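Local coordinates for ribulose bisphosphate carboxylase (Pyrococcus horikoshii, PDB 2D69), which probably catalyses the carboxylation of ribulose 1,5-bisphosphate to two molecules of 3-phosphoglycerate, as part of an archaeal AMP degradation pathway, at residues G44-E49 with G107-M112; L115-L120 with P289-T294; G377-P382 with L412-R417. All coordinates share one frame; numbering follows the deposited sequence.

Contacts 1 and 2 lie side by side, their centres about 12 Å apart, and they touch where Phe110 packs against Leu118 and Gly292. Contact 1 stays within the N-terminal domain, joining a helix to a short turn through apolar side chains, a thioether and one amide-carboxylate bond. Contact 2 is the most buried of the three and is held by backbone bonding, which carries the N-terminal sheet across to a strand of the catalytic domain. Contact 3 stands apart, its centre about 43 Å from that of contact 2, near the C-terminus; there a loop meets a helix partly at the surface, through van der Waals contacts and a loosely opposed pair of charges.

Contact 1: G44-E49 with G107-M112; sequences GRIASE and GNVFGM
The C-terminal turns of helix 39-49 lie against a short 3-10 turn at 108-111, and the backbones come closest where the CA atoms of Ile46 and Val109 are 5.9 Å apart. Val109, beta-branched and compact, suits this close approach: its CG1 sits 3.7 Å from the carbonyl O of Ile46 and also touches the CB of Glu49. Met112 reaches the same helix face with a longer, more pliable chain. Its SD lies over the helix backbone, 3.7 Å from Arg45 O, and meets the CB of Glu49 as well. A bend at the last torsion (chi3 -62°) then turns the methyl inward, placing CE 3.9 Å from Ile46 CG1, with the two side chains crossing at about a right angle. Ile46 is thus covered by Met112 and Val109 here, while Leu115 and Leu118 of the neighbouring strand continue the apolar surface. Arg45 touches here with its carbonyl O and CB; its NH2 forms a salt bridge with Glu41.

The polar end of the contact belongs to Glu49 and Asn108. CG of Glu49 is anti to the backbone N and the chain bends at chi2 (71°), which swings the carboxylate across to Asn108. There ND2 donates to OE2 over 3.2 Å, nearly in its own amide plane and almost in line with the C-O bond; the amide and carboxylate planes are only 16° apart. Both residues pack on Glu189 of the second subunit, a predicted magnesium ligand, and Glu49 O makes a weak hydrogen bond to Lys162 of that subunit, predicted to bind substrate. A sulfate, probably from the crystallisation liquor, lies about 4 Å from the Asn108 side chain. Glu49 and Asn108 are consistent with the N-terminal Glu and Asn that complete the partner subunit's active site in Rubisco dimers.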
ATOM      1  N   GLY A  44      19.077 -13.975 -48.462  1.00 13.41           N
ATOM      2  CA  GLY A  44      19.093 -12.544 -48.253  1.00 14.17           C
ATOM      3  C   GLY A  44      17.776 -12.036 -47.685  1.00 14.13           C
ATOM      4  O   GLY A  44      17.785 -11.291 -46.720  1.00 14.40           O
ATOM      5  N   ARG A  45      16.658 -12.477 -48.255  1.00 13.22           N
ATOM      6  CA  ARG A  45      15.345 -12.126 -47.770  1.00 13.67           C
ATOM      7  C   ARG A  45      15.160 -12.517 -46.296  1.00 14.24           C
ATOM      8  O   ARG A  45      14.579 -11.759 -45.493  1.00 14.39           O
ATOM      9  CB  ARG A  45      14.287 -12.821 -48.617  1.00 14.35           C
ATOM     10  CG  ARG A  45      14.118 -12.128 -49.977  1.00 12.59           C
ATOM     11  CD  ARG A  45      13.188 -12.869 -50.907  1.00 14.15           C
ATOM     12  NE  ARG A  45      13.131 -12.259 -52.261  1.00 16.90           N
ATOM     13  CZ  ARG A  45      12.214 -11.369 -52.660  1.00 17.79           C
ATOM     14  NH1 ARG A  45      11.267 -10.929 -51.833  1.00 17.49           N
ATOM     15  NH2 ARG A  45      12.258 -10.876 -53.907  1.00 21.48           N
ATOM     16  N   ILE A  46      15.664 -13.686 -45.927  1.00 13.82           N
ATOM     17  CA  ILE A  46      15.583 -14.082 -44.509  1.00 15.35           C
ATOM     18  C   ILE A  46      16.373 -13.096 -43.621  1.00 15.34           C
ATOM     19  O   ILE A  46      15.877 -12.649 -42.565  1.00 15.71           O
ATOM     20  CB  ILE A  46      16.063 -15.518 -44.295  1.00 14.81           C
ATOM     21  CG1 ILE A  46      15.205 -16.464 -45.136  1.00 15.18           C
ATOM     22  CG2 ILE A  46      15.891 -15.896 -42.793  1.00 14.70           C
ATOM     23  CD1 ILE A  46      15.848 -17.845 -45.394  1.00 16.89           C
ATOM     24  N   ALA A  47      17.591 -12.762 -44.052  1.00 15.85           N
ATOM     25  CA  ALA A  47      18.522 -11.941 -43.232  1.00 16.42           C
ATOM     26  C   ALA A  47      17.962 -10.519 -43.086  1.00 16.41           C
ATOM     27  O   ALA A  47      17.988  -9.860 -42.020  1.00 14.81           O
ATOM     28  CB  ALA A  47      19.905 -11.943 -43.894  1.00 16.43           C
ATOM     29  N   SER A  48      17.423 -10.069 -44.200  1.00 15.16           N
ATOM     30  CA  SER A  48      16.803  -8.766 -44.322  1.00 16.00           C
ATOM     31  C   SER A  48      15.576  -8.564 -43.403  1.00 15.73           C
ATOM     32  O   SER A  48      15.494  -7.610 -42.618  1.00 15.07           O
ATOM     33  CB  SER A  48      16.342  -8.623 -45.771  1.00 15.65           C
ATOM     34  OG  SER A  48      15.786  -7.381 -45.881  1.00 18.84           O
ATOM     35  N   GLU A  49      14.620  -9.473 -43.511  1.00 15.56           N
ATOM     36  CA  GLU A  49      13.367  -9.339 -42.832  1.00 16.31           C
ATOM     37  C   GLU A  49      13.579  -9.594 -41.318  1.00 16.37           C
ATOM     38  O   GLU A  49      12.838  -9.071 -40.490  1.00 16.93           O
ATOM     39  CB  GLU A  49      12.345 -10.264 -43.469  1.00 17.94           C
ATOM     40  CG  GLU A  49      10.932 -10.147 -42.915  1.00 22.95           C
ATOM     41  CD  GLU A  49      10.233  -8.845 -43.298  1.00 28.44           C
ATOM     42  OE1 GLU A  49      10.670  -8.192 -44.303  1.00 32.08           O
ATOM     43  OE2 GLU A  49       9.258  -8.487 -42.575  1.00 29.97           O
ATOM     44  N   GLY A 107       9.587 -14.604 -37.029  1.00 18.85           N
ATOM     45  CA  GLY A 107       8.416 -13.768 -37.194  1.00 18.45           C
ATOM     46  C   GLY A 107       7.898 -13.740 -38.617  1.00 19.83           C
ATOM     47  O   GLY A 107       7.439 -14.771 -39.143  1.00 21.36           O
ATOM     48  N   ASN A 108       7.996 -12.584 -39.256  1.00 20.33           N
ATOM     49  CA  ASN A 108       7.488 -12.397 -40.614  1.00 21.12           C
ATOM     50  C   ASN A 108       8.173 -13.275 -41.624  1.00 20.66           C
ATOM     51  O   ASN A 108       7.673 -13.401 -42.752  1.00 22.31           O
ATOM     52  CB  ASN A 108       7.663 -10.944 -41.058  1.00 21.87           C
ATOM     53  CG  ASN A 108       6.561 -10.049 -40.540  1.00 26.07           C
ATOM     54  OD1 ASN A 108       5.725 -10.484 -39.724  1.00 33.41           O
ATOM     55  ND2 ASN A 108       6.533  -8.794 -41.006  1.00 26.77           N
ATOM     56  N   VAL A 109       9.322 -13.843 -41.272  1.00 20.05           N
ATOM     57  CA  VAL A 109      10.095 -14.591 -42.270  1.00 20.13           C
ATOM     58  C   VAL A 109       9.341 -15.823 -42.811  1.00 19.82           C
ATOM     59  O   VAL A 109       9.527 -16.236 -43.964  1.00 18.80           O
ATOM     60  CB  VAL A 109      11.499 -15.018 -41.754  1.00 20.46           C
ATOM     61  CG1 VAL A 109      12.443 -13.834 -41.692  1.00 22.17           C
ATOM     62  CG2 VAL A 109      11.425 -15.718 -40.428  1.00 19.03           C
ATOM     63  N   PHE A 110       8.502 -16.405 -41.964  1.00 19.25           N
ATOM     64  CA  PHE A 110       7.795 -17.629 -42.288  1.00 19.74           C
ATOM     65  C   PHE A 110       6.697 -17.413 -43.302  1.00 20.85           C
ATOM     66  O   PHE A 110       6.254 -18.370 -43.954  1.00 22.49           O
ATOM     67  CB  PHE A 110       7.167 -18.205 -41.032  1.00 19.25           C
ATOM     68  CG  PHE A 110       8.144 -18.824 -40.099  1.00 19.32           C
ATOM     69  CD1 PHE A 110       8.304 -18.341 -38.817  1.00 16.67           C
ATOM     70  CD2 PHE A 110       8.853 -19.946 -40.470  1.00 18.57           C
ATOM     71  CE1 PHE A 110       9.196 -18.950 -37.949  1.00 19.31           C
ATOM     72  CE2 PHE A 110       9.740 -20.577 -39.583  1.00 18.47           C
ATOM     73  CZ  PHE A 110       9.902 -20.095 -38.332  1.00 18.84           C
ATOM     74  N   GLY A 111       6.261 -16.171 -43.445  1.00 20.80           N
ATOM     75  CA  GLY A 111       5.228 -15.840 -44.390  1.00 21.77           C
ATOM     76  C   GLY A 111       5.708 -15.295 -45.732  1.00 22.43           C
ATOM     77  O   GLY A 111       4.889 -14.959 -46.535  1.00 22.98           O
ATOM     78  N   MET A 112       7.004 -15.252 -45.984  1.00 23.36           N
ATOM     79  CA  MET A 112       7.531 -14.683 -47.232  1.00 25.33           C
ATOM     80  C   MET A 112       7.158 -15.501 -48.457  1.00 25.09           C
ATOM     81  O   MET A 112       7.482 -16.687 -48.549  1.00 25.68           O
ATOM     82  CB  MET A 112       9.043 -14.499 -47.128  1.00 25.43           C
ATOM     83  CG  MET A 112       9.372 -13.477 -46.066  1.00 28.30           C
ATOM     84  SD  MET A 112      11.092 -13.016 -45.947  1.00 33.64           S
ATOM     85  CE  MET A 112      11.873 -14.548 -45.527  1.00 32.89           C
TER

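Contact 2: L115-L120 with P289-T294; sequences LKNLRL and PRHGIT. With SO4 (sulfate ion), chain G.
Arg119 and Leu120 pair in parallel with Gly292 and Ile293, and three backbone bonds zip the strands together: Gly292 N to Leu118 O (2.8 Å), Leu120 N to Gly292 O (2.8 Å) and Thr294 N to Leu120 O (3.2 Å). Gly292 suits its place because, at its positive phi (123°), a CB would press on the carbonyl O of His291. On one face of the sheet Arg119 runs out extended, and its guanidinium is sandwiched: CA of Pro289 lies 3.7 Å from the plane on one side, and CG2 of Thr294 lies 3.5 Å from it on the other. This apolar clamp holds the flat group while polar partners come to its nitrogens. NH1 makes a weak hydrogen bond (3.4 Å) to O3 of a sulfate probably taken up from the crystallisation liquor, and NH2 a weak one to Thr286 O. On the other face Leu120 CG meets Ile293 CG2 at 4.4 Å.

His291 turns its ring edge to the strand, with Leu118 N near the ring plane beside CD2. Asn117 rests its CB against Arg290 O and sends ND2 to Glu33. Thr294 OG1 (chi1 62°) binds Leu121 O and caps Ala297 N. The pairing adds a short edge strand of the catalytic domain to the mixed sheet of the N-terminal domain, immediately before helix 295-305 of the alpha/beta barrel begins at its threonine N-cap.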
ATOM      1  N   LEU A 115       9.733 -17.723 -50.318  1.00 21.45           N
ATOM      2  CA  LEU A 115      10.141 -19.015 -49.771  1.00 21.94           C
ATOM      3  C   LEU A 115       9.005 -20.012 -49.894  1.00 22.03           C
ATOM      4  O   LEU A 115       7.858 -19.709 -49.555  1.00 22.95           O
ATOM      5  CB  LEU A 115      10.540 -18.898 -48.310  1.00 22.63           C
ATOM      6  CG  LEU A 115      11.616 -17.863 -47.951  1.00 23.32           C
ATOM      7  CD1 LEU A 115      12.000 -18.000 -46.495  1.00 24.27           C
ATOM      8  CD2 LEU A 115      12.798 -18.040 -48.810  1.00 23.46           C
ATOM      9  N   LYS A 116       9.307 -21.199 -50.402  1.00 21.27           N
ATOM     10  CA  LYS A 116       8.317 -22.272 -50.439  1.00 20.95           C
ATOM     11  C   LYS A 116       8.101 -22.758 -49.021  1.00 19.47           C
ATOM     12  O   LYS A 116       6.978 -23.058 -48.622  1.00 19.79           O
ATOM     13  CB  LYS A 116       8.781 -23.422 -51.358  1.00 21.23           C
ATOM     14  CG  LYS A 116       7.662 -24.219 -52.018  1.00 24.09           C
ATOM     15  CD  LYS A 116       8.017 -24.767 -53.419  1.00 26.23           C
ATOM     16  CE  LYS A 116       7.103 -25.978 -53.773  1.00 28.42           C
ATOM     17  NZ  LYS A 116       7.042 -26.329 -55.263  1.00 29.47           N
ATOM     18  N   ASN A 117       9.198 -22.867 -48.279  1.00 17.11           N
ATOM     19  CA  ASN A 117       9.175 -23.428 -46.939  1.00 15.73           C
ATOM     20  C   ASN A 117      10.332 -22.813 -46.146  1.00 14.58           C
ATOM     21  O   ASN A 117      11.378 -22.539 -46.713  1.00 12.91           O
ATOM     22  CB  ASN A 117       9.389 -24.937 -46.992  1.00 16.07           C
ATOM     23  CG  ASN A 117       8.137 -25.704 -47.426  1.00 16.59           C
ATOM     24  OD1 ASN A 117       7.089 -25.636 -46.769  1.00 14.46           O
ATOM     25  ND2 ASN A 117       8.234 -26.415 -48.563  1.00 16.99           N
ATOM     26  N   LEU A 118      10.193 -22.726 -44.820  1.00 14.13           N
ATOM     27  CA  LEU A 118      11.187 -22.097 -43.983  1.00 13.13           C
ATOM     28  C   LEU A 118      11.102 -22.723 -42.593  1.00 14.14           C
ATOM     29  O   LEU A 118      10.034 -22.743 -42.004  1.00 12.76           O
ATOM     30  CB  LEU A 118      10.994 -20.564 -43.878  1.00 13.27           C
ATOM     31  CG  LEU A 118      12.005 -19.898 -42.913  1.00 12.72           C
ATOM     32  CD1 LEU A 118      13.411 -19.913 -43.451  1.00 11.93           C
ATOM     33  CD2 LEU A 118      11.621 -18.491 -42.541  1.00 13.27           C
ATOM     34  N   ARG A 119      12.231 -23.226 -42.106  1.00 13.95           N
ATOM     35  CA  ARG A 119      12.283 -23.844 -40.792  1.00 15.23           C
ATOM     36  C   ARG A 119      13.423 -23.267 -40.039  1.00 15.82           C
ATOM     37  O   ARG A 119      14.535 -23.273 -40.533  1.00 17.68           O
ATOM     38  CB  ARG A 119      12.471 -25.353 -40.945  1.00 15.37           C
ATOM     39  CG  ARG A 119      12.017 -26.143 -39.731  1.00 18.52           C
ATOM     40  CD  ARG A 119      12.298 -27.657 -39.812  1.00 18.46           C
ATOM     41  NE  ARG A 119      11.543 -28.362 -38.788  1.00 19.73           N
ATOM     42  CZ  ARG A 119      11.793 -29.604 -38.360  1.00 19.45           C
ATOM     43  NH1 ARG A 119      12.842 -30.286 -38.794  1.00 17.74           N
ATOM     44  NH2 ARG A 119      11.004 -30.140 -37.436  1.00 19.28           N
ATOM     45  N   LEU A 120      13.191 -22.798 -38.811  1.00 16.31           N
ATOM     46  CA  LEU A 120      14.268 -22.361 -37.981  1.00 15.65           C
ATOM     47  C   LEU A 120      14.795 -23.585 -37.256  1.00 15.45           C
ATOM     48  O   LEU A 120      14.077 -24.189 -36.499  1.00 15.14           O
ATOM     49  CB  LEU A 120      13.734 -21.295 -37.031  1.00 16.90           C
ATOM     50  CG  LEU A 120      14.371 -20.748 -35.736  1.00 19.59           C
ATOM     51  CD1 LEU A 120      15.652 -21.333 -35.267  1.00 19.88           C
ATOM     52  CD2 LEU A 120      14.441 -19.239 -35.814  1.00 21.66           C
ATOM     53  N   PRO A 289       8.862 -31.295 -41.333  1.00 21.90           N
ATOM     54  CA  PRO A 289      10.322 -31.220 -41.466  1.00 22.05           C
ATOM     55  C   PRO A 289      10.838 -30.121 -42.404  1.00 21.58           C
ATOM     56  O   PRO A 289      12.029 -29.873 -42.449  1.00 20.96           O
ATOM     57  CB  PRO A 289      10.698 -32.628 -42.007  1.00 22.19           C
ATOM     58  CG  PRO A 289       9.459 -33.148 -42.620  1.00 22.78           C
ATOM     59  CD  PRO A 289       8.329 -32.575 -41.859  1.00 21.46           C
ATOM     60  N   ARG A 290       9.958 -29.499 -43.173  1.00 22.20           N
ATOM     61  CA  ARG A 290      10.353 -28.473 -44.135  1.00 22.31           C
ATOM     62  C   ARG A 290      10.083 -27.029 -43.649  1.00 21.35           C
ATOM     63  O   ARG A 290      10.558 -26.066 -44.261  1.00 20.85           O
ATOM     64  CB  ARG A 290       9.553 -28.660 -45.411  1.00 22.53           C
ATOM     65  CG  ARG A 290       9.613 -30.040 -46.064  1.00 26.94           C
ATOM     66  CD  ARG A 290       9.473 -29.942 -47.563  1.00 29.73           C
ATOM     67  NE  ARG A 290       8.583 -30.898 -48.164  1.00 34.02           N
ATOM     68  CZ  ARG A 290       8.169 -30.813 -49.432  1.00 36.80           C
ATOM     69  NH1 ARG A 290       8.550 -29.787 -50.207  1.00 37.04           N
ATOM     70  NH2 ARG A 290       7.365 -31.748 -49.930  1.00 38.67           N
ATOM     71  N   HIS A 291       9.265 -26.899 -42.600  1.00 20.36           N
ATOM     72  CA  HIS A 291       8.648 -25.613 -42.254  1.00 19.99           C
ATOM     73  C   HIS A 291       8.222 -25.488 -40.811  1.00 20.19           C
ATOM     74  O   HIS A 291       7.488 -26.361 -40.296  1.00 21.12           O
ATOM     75  CB  HIS A 291       7.394 -25.353 -43.088  1.00 19.86           C
ATOM     76  CG  HIS A 291       6.958 -23.914 -43.090  1.00 20.32           C
ATOM     77  ND1 HIS A 291       5.888 -23.449 -42.352  1.00 23.05           N
ATOM     78  CD2 HIS A 291       7.452 -22.839 -43.750  1.00 18.59           C
ATOM     79  CE1 HIS A 291       5.748 -22.150 -42.558  1.00 23.05           C
ATOM     80  NE2 HIS A 291       6.671 -21.761 -43.423  1.00 22.42           N
ATOM     81  N   GLY A 292       8.628 -24.381 -40.182  1.00 19.16           N
ATOM     82  CA  GLY A 292       8.300 -24.117 -38.802  1.00 19.23           C
ATOM     83  C   GLY A 292       9.491 -23.896 -37.906  1.00 18.94           C
ATOM     84  O   GLY A 292      10.482 -23.306 -38.284  1.00 19.13           O
ATOM     85  N   ILE A 293       9.358 -24.308 -36.670  1.00 19.38           N
ATOM     86  CA  ILE A 293      10.427 -24.158 -35.704  1.00 19.67           C
ATOM     87  C   ILE A 293      10.658 -25.543 -35.116  1.00 19.10           C
ATOM     88  O   ILE A 293       9.699 -26.241 -34.781  1.00 19.65           O
ATOM     89  CB  ILE A 293      10.005 -23.180 -34.613  1.00 20.05           C
ATOM     90  CG1 ILE A 293       9.545 -21.830 -35.189  1.00 20.44           C
ATOM     91  CG2 ILE A 293      11.147 -22.949 -33.600  1.00 22.02           C
ATOM     92  CD1 ILE A 293       8.957 -20.944 -34.098  1.00 20.07           C
ATOM     93  N   THR A 294      11.917 -25.953 -34.988  1.00 18.09           N
ATOM     94  CA  THR A 294      12.191 -27.297 -34.483  1.00 16.91           C
ATOM     95  C   THR A 294      11.968 -27.355 -32.992  1.00 16.47           C
ATOM     96  O   THR A 294      12.030 -26.339 -32.313  1.00 14.63           O
ATOM     97  CB  THR A 294      13.624 -27.709 -34.754  1.00 17.22           C
ATOM     98  OG1 THR A 294      14.513 -26.803 -34.071  1.00 17.51           O
ATOM     99  CG2 THR A 294      13.970 -27.626 -36.243  1.00 18.02           C
TER
HETATM  100  S   SO4 G1003      15.324 -30.728 -42.632  1.00115.33           S
HETATM  101  O1  SO4 G1003      14.258 -31.588 -43.146  1.00115.34           O
HETATM  102  O2  SO4 G1003      15.783 -29.839 -43.690  1.00115.42           O
HETATM  103  O3  SO4 G1003      14.813 -29.926 -41.518  1.00113.30           O
HETATM  104  O4  SO4 G1003      16.455 -31.569 -42.239  1.00115.22           O

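Contact 3: G377-P382 with L412-R417; sequences GHPDGP and LKKSLR
Van der Waals contact carries most of this meeting, with the imidazole of His378 meeting the helix at Lys414 and Ser415. The ring's CE1 touches Lys414 CB at 3.8 Å, and its CD2 lies 3.9 Å from Ser415 CB. CG of His378 is anti to the backbone N (chi1 -169°), which carries the ring from the loop toward the helix. Serine is small enough to let the ring come this close, and Pro379 adds a looser touch, its CB 4.4 Å from Lys414 CG. Ala384 and Ala388 of helix 382-398 also pack on the imidazole.

Hydrogen bonds fix the ring and the loop that bears it. ND1 of His378 accepts the backbone N-H of Asp380 over 3.0 Å, nearly straight at 168° and close to the ring plane, while NE2 bonds to the carbonyl O of Glu411. Gly381 N closes a type I turn onto His378 O (3.0 Å). Pro379 fits the second position of that turn because its ring already restricts phi to about the required value, and Gly381 takes a positive phi just ahead of helix 382-398.

Charge plays a looser part. The Asp380 side chain crosses that of Lys414 at about a right angle, and its carboxylate meets the methylenes, OD1 lying 3.7 Å from CD. The ammonium NZ stays 4.7 Å from OD2, a distance at which attraction is possible but a salt bridge is not made.

Accepting at ND1 while bonding a carbonyl at NE2 is what a neutral imidazole protonated on NE2 would do, so the histidine probably serves here as an uncharged bridge between the turn and helix 410-422.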
ATOM      1  N   GLY A 377      -3.698 -48.693 -15.941  1.00 19.96           N
ATOM      2  CA  GLY A 377      -4.212 -49.911 -16.533  1.00 19.00           C
ATOM      3  C   GLY A 377      -3.825 -51.220 -15.887  1.00 18.11           C
ATOM      4  O   GLY A 377      -4.246 -52.294 -16.337  1.00 16.35           O
ATOM      5  N   HIS A 378      -3.010 -51.164 -14.833  1.00 17.25           N
ATOM      6  CA  HIS A 378      -2.499 -52.394 -14.246  1.00 16.67           C
ATOM      7  C   HIS A 378      -3.715 -53.193 -13.818  1.00 17.09           C
ATOM      8  O   HIS A 378      -4.658 -52.624 -13.280  1.00 16.15           O
ATOM      9  CB  HIS A 378      -1.631 -52.073 -13.050  1.00 15.99           C
ATOM     10  CG  HIS A 378      -0.856 -53.239 -12.559  1.00 14.52           C
ATOM     11  ND1 HIS A 378      -1.441 -54.254 -11.841  1.00 14.41           N
ATOM     12  CD2 HIS A 378       0.441 -53.575 -12.701  1.00 11.56           C
ATOM     13  CE1 HIS A 378      -0.533 -55.162 -11.538  1.00 14.79           C
ATOM     14  NE2 HIS A 378       0.627 -54.758 -12.014  1.00 15.43           N
ATOM     15  N   PRO A 379      -3.735 -54.496 -14.090  1.00 18.13           N
ATOM     16  CA  PRO A 379      -4.832 -55.362 -13.645  1.00 17.61           C
ATOM     17  C   PRO A 379      -5.190 -55.302 -12.160  1.00 18.30           C
ATOM     18  O   PRO A 379      -6.335 -55.587 -11.832  1.00 17.80           O
ATOM     19  CB  PRO A 379      -4.339 -56.770 -14.002  1.00 18.76           C
ATOM     20  CG  PRO A 379      -3.464 -56.554 -15.159  1.00 19.06           C
ATOM     21  CD  PRO A 379      -2.750 -55.227 -14.910  1.00 18.05           C
ATOM     22  N   ASP A 380      -4.258 -54.938 -11.282  1.00 18.15           N
ATOM     23  CA  ASP A 380      -4.554 -54.896  -9.859  1.00 18.08           C
ATOM     24  C   ASP A 380      -4.824 -53.472  -9.383  1.00 17.96           C
ATOM     25  O   ASP A 380      -5.007 -53.239  -8.201  1.00 18.13           O
ATOM     26  CB  ASP A 380      -3.407 -55.493  -9.061  1.00 18.77           C
ATOM     27  CG  ASP A 380      -3.279 -56.959  -9.249  1.00 19.54           C
ATOM     28  OD1 ASP A 380      -2.152 -57.483  -9.144  1.00 25.66           O
ATOM     29  OD2 ASP A 380      -4.242 -57.665  -9.512  1.00 19.93           O
ATOM     30  N   GLY A 381      -4.881 -52.523 -10.309  1.00 17.92           N
ATOM     31  CA  GLY A 381      -5.254 -51.151  -9.995  1.00 17.56           C
ATOM     32  C   GLY A 381      -4.048 -50.219 -10.009  1.00 17.09           C
ATOM     33  O   GLY A 381      -2.916 -50.663 -10.114  1.00 16.47           O
ATOM     34  N   PRO A 382      -4.304 -48.925  -9.935  1.00 16.91           N
ATOM     35  CA  PRO A 382      -3.242 -47.913 -10.075  1.00 16.69           C
ATOM     36  C   PRO A 382      -2.142 -47.982  -9.016  1.00 15.74           C
ATOM     37  O   PRO A 382      -0.998 -47.768  -9.345  1.00 16.42           O
ATOM     38  CB  PRO A 382      -3.985 -46.573 -10.026  1.00 16.59           C
ATOM     39  CG  PRO A 382      -5.364 -46.861  -9.564  1.00 18.13           C
ATOM     40  CD  PRO A 382      -5.652 -48.336  -9.781  1.00 17.73           C
ATOM     41  N   LEU A 412       4.967 -56.361 -10.763  1.00 17.02           N
ATOM     42  CA  LEU A 412       5.737 -56.371 -11.989  1.00 15.97           C
ATOM     43  C   LEU A 412       5.448 -57.670 -12.743  1.00 15.94           C
ATOM     44  O   LEU A 412       5.335 -57.679 -13.952  1.00 15.22           O
ATOM     45  CB  LEU A 412       7.228 -56.192 -11.681  1.00 14.95           C
ATOM     46  CG  LEU A 412       8.132 -56.333 -12.900  1.00 15.08           C
ATOM     47  CD1 LEU A 412       7.797 -55.272 -13.984  1.00 14.46           C
ATOM     48  CD2 LEU A 412       9.599 -56.304 -12.475  1.00 15.80           C
ATOM     49  N   LYS A 413       5.297 -58.777 -12.023  1.00 16.32           N
ATOM     50  CA  LYS A 413       4.969 -60.053 -12.676  1.00 16.80           C
ATOM     51  C   LYS A 413       3.649 -59.935 -13.465  1.00 17.26           C
ATOM     52  O   LYS A 413       3.584 -60.360 -14.606  1.00 17.26           O
ATOM     53  CB  LYS A 413       4.912 -61.188 -11.645  1.00 16.82           C
ATOM     54  CG  LYS A 413       4.977 -62.625 -12.229  1.00 16.38           C
ATOM     55  CD  LYS A 413       4.741 -63.638 -11.130  1.00 17.88           C
ATOM     56  CE  LYS A 413       5.341 -64.994 -11.437  1.00 20.41           C
ATOM     57  NZ  LYS A 413       4.713 -66.052 -10.561  1.00 23.04           N
ATOM     58  N   LYS A 414       2.618 -59.320 -12.883  1.00 17.95           N
ATOM     59  CA  LYS A 414       1.307 -59.233 -13.548  1.00 18.19           C
ATOM     60  C   LYS A 414       1.355 -58.311 -14.753  1.00 17.60           C
ATOM     61  O   LYS A 414       0.689 -58.552 -15.761  1.00 15.94           O
ATOM     62  CB  LYS A 414       0.207 -58.736 -12.607  1.00 18.97           C
ATOM     63  CG  LYS A 414      -1.143 -59.460 -12.768  1.00 23.77           C
ATOM     64  CD  LYS A 414      -1.475 -60.247 -11.500  1.00 28.36           C
ATOM     65  CE  LYS A 414      -2.935 -60.690 -11.417  1.00 29.21           C
ATOM     66  NZ  LYS A 414      -2.983 -62.072 -10.739  1.00 32.67           N
ATOM     67  N   SER A 415       2.130 -57.238 -14.625  1.00 17.09           N
ATOM     68  CA  SER A 415       2.259 -56.256 -15.669  1.00 17.04           C
ATOM     69  C   SER A 415       2.903 -56.935 -16.885  1.00 16.72           C
ATOM     70  O   SER A 415       2.455 -56.736 -17.999  1.00 16.96           O
ATOM     71  CB  SER A 415       3.115 -55.068 -15.161  1.00 16.70           C
ATOM     72  OG  SER A 415       3.390 -54.136 -16.195  1.00 18.52           O
ATOM     73  N   LEU A 416       3.970 -57.690 -16.665  1.00 16.21           N
ATOM     74  CA  LEU A 416       4.655 -58.402 -17.756  1.00 17.87           C
ATOM     75  C   LEU A 416       3.738 -59.435 -18.464  1.00 17.70           C
ATOM     76  O   LEU A 416       3.689 -59.527 -19.688  1.00 15.80           O
ATOM     77  CB  LEU A 416       5.927 -59.101 -17.226  1.00 18.00           C
ATOM     78  CG  LEU A 416       7.037 -58.116 -16.784  1.00 20.61           C
ATOM     79  CD1 LEU A 416       8.223 -58.872 -16.225  1.00 23.19           C
ATOM     80  CD2 LEU A 416       7.480 -57.104 -17.894  1.00 21.10           C
ATOM     81  N   ARG A 417       2.976 -60.165 -17.680  1.00 18.98           N
ATOM     82  CA  ARG A 417       2.074 -61.168 -18.229  1.00 21.76           C
ATOM     83  C   ARG A 417       1.005 -60.470 -19.102  1.00 22.91           C
ATOM     84  O   ARG A 417       0.727 -60.923 -20.206  1.00 22.46           O
ATOM     85  CB  ARG A 417       1.504 -61.951 -17.055  1.00 22.43           C
ATOM     86  CG  ARG A 417       0.653 -63.163 -17.354  1.00 27.50           C
ATOM     87  CD  ARG A 417      -0.008 -63.722 -16.061  1.00 30.68           C
ATOM     88  NE  ARG A 417      -1.432 -63.347 -15.986  1.00 34.41           N
ATOM     89  CZ  ARG A 417      -2.437 -64.115 -16.460  1.00 34.56           C
ATOM     90  NH1 ARG A 417      -2.162 -65.280 -17.035  1.00 31.74           N
ATOM     91  NH2 ARG A 417      -3.707 -63.703 -16.370  1.00 34.73           N
TER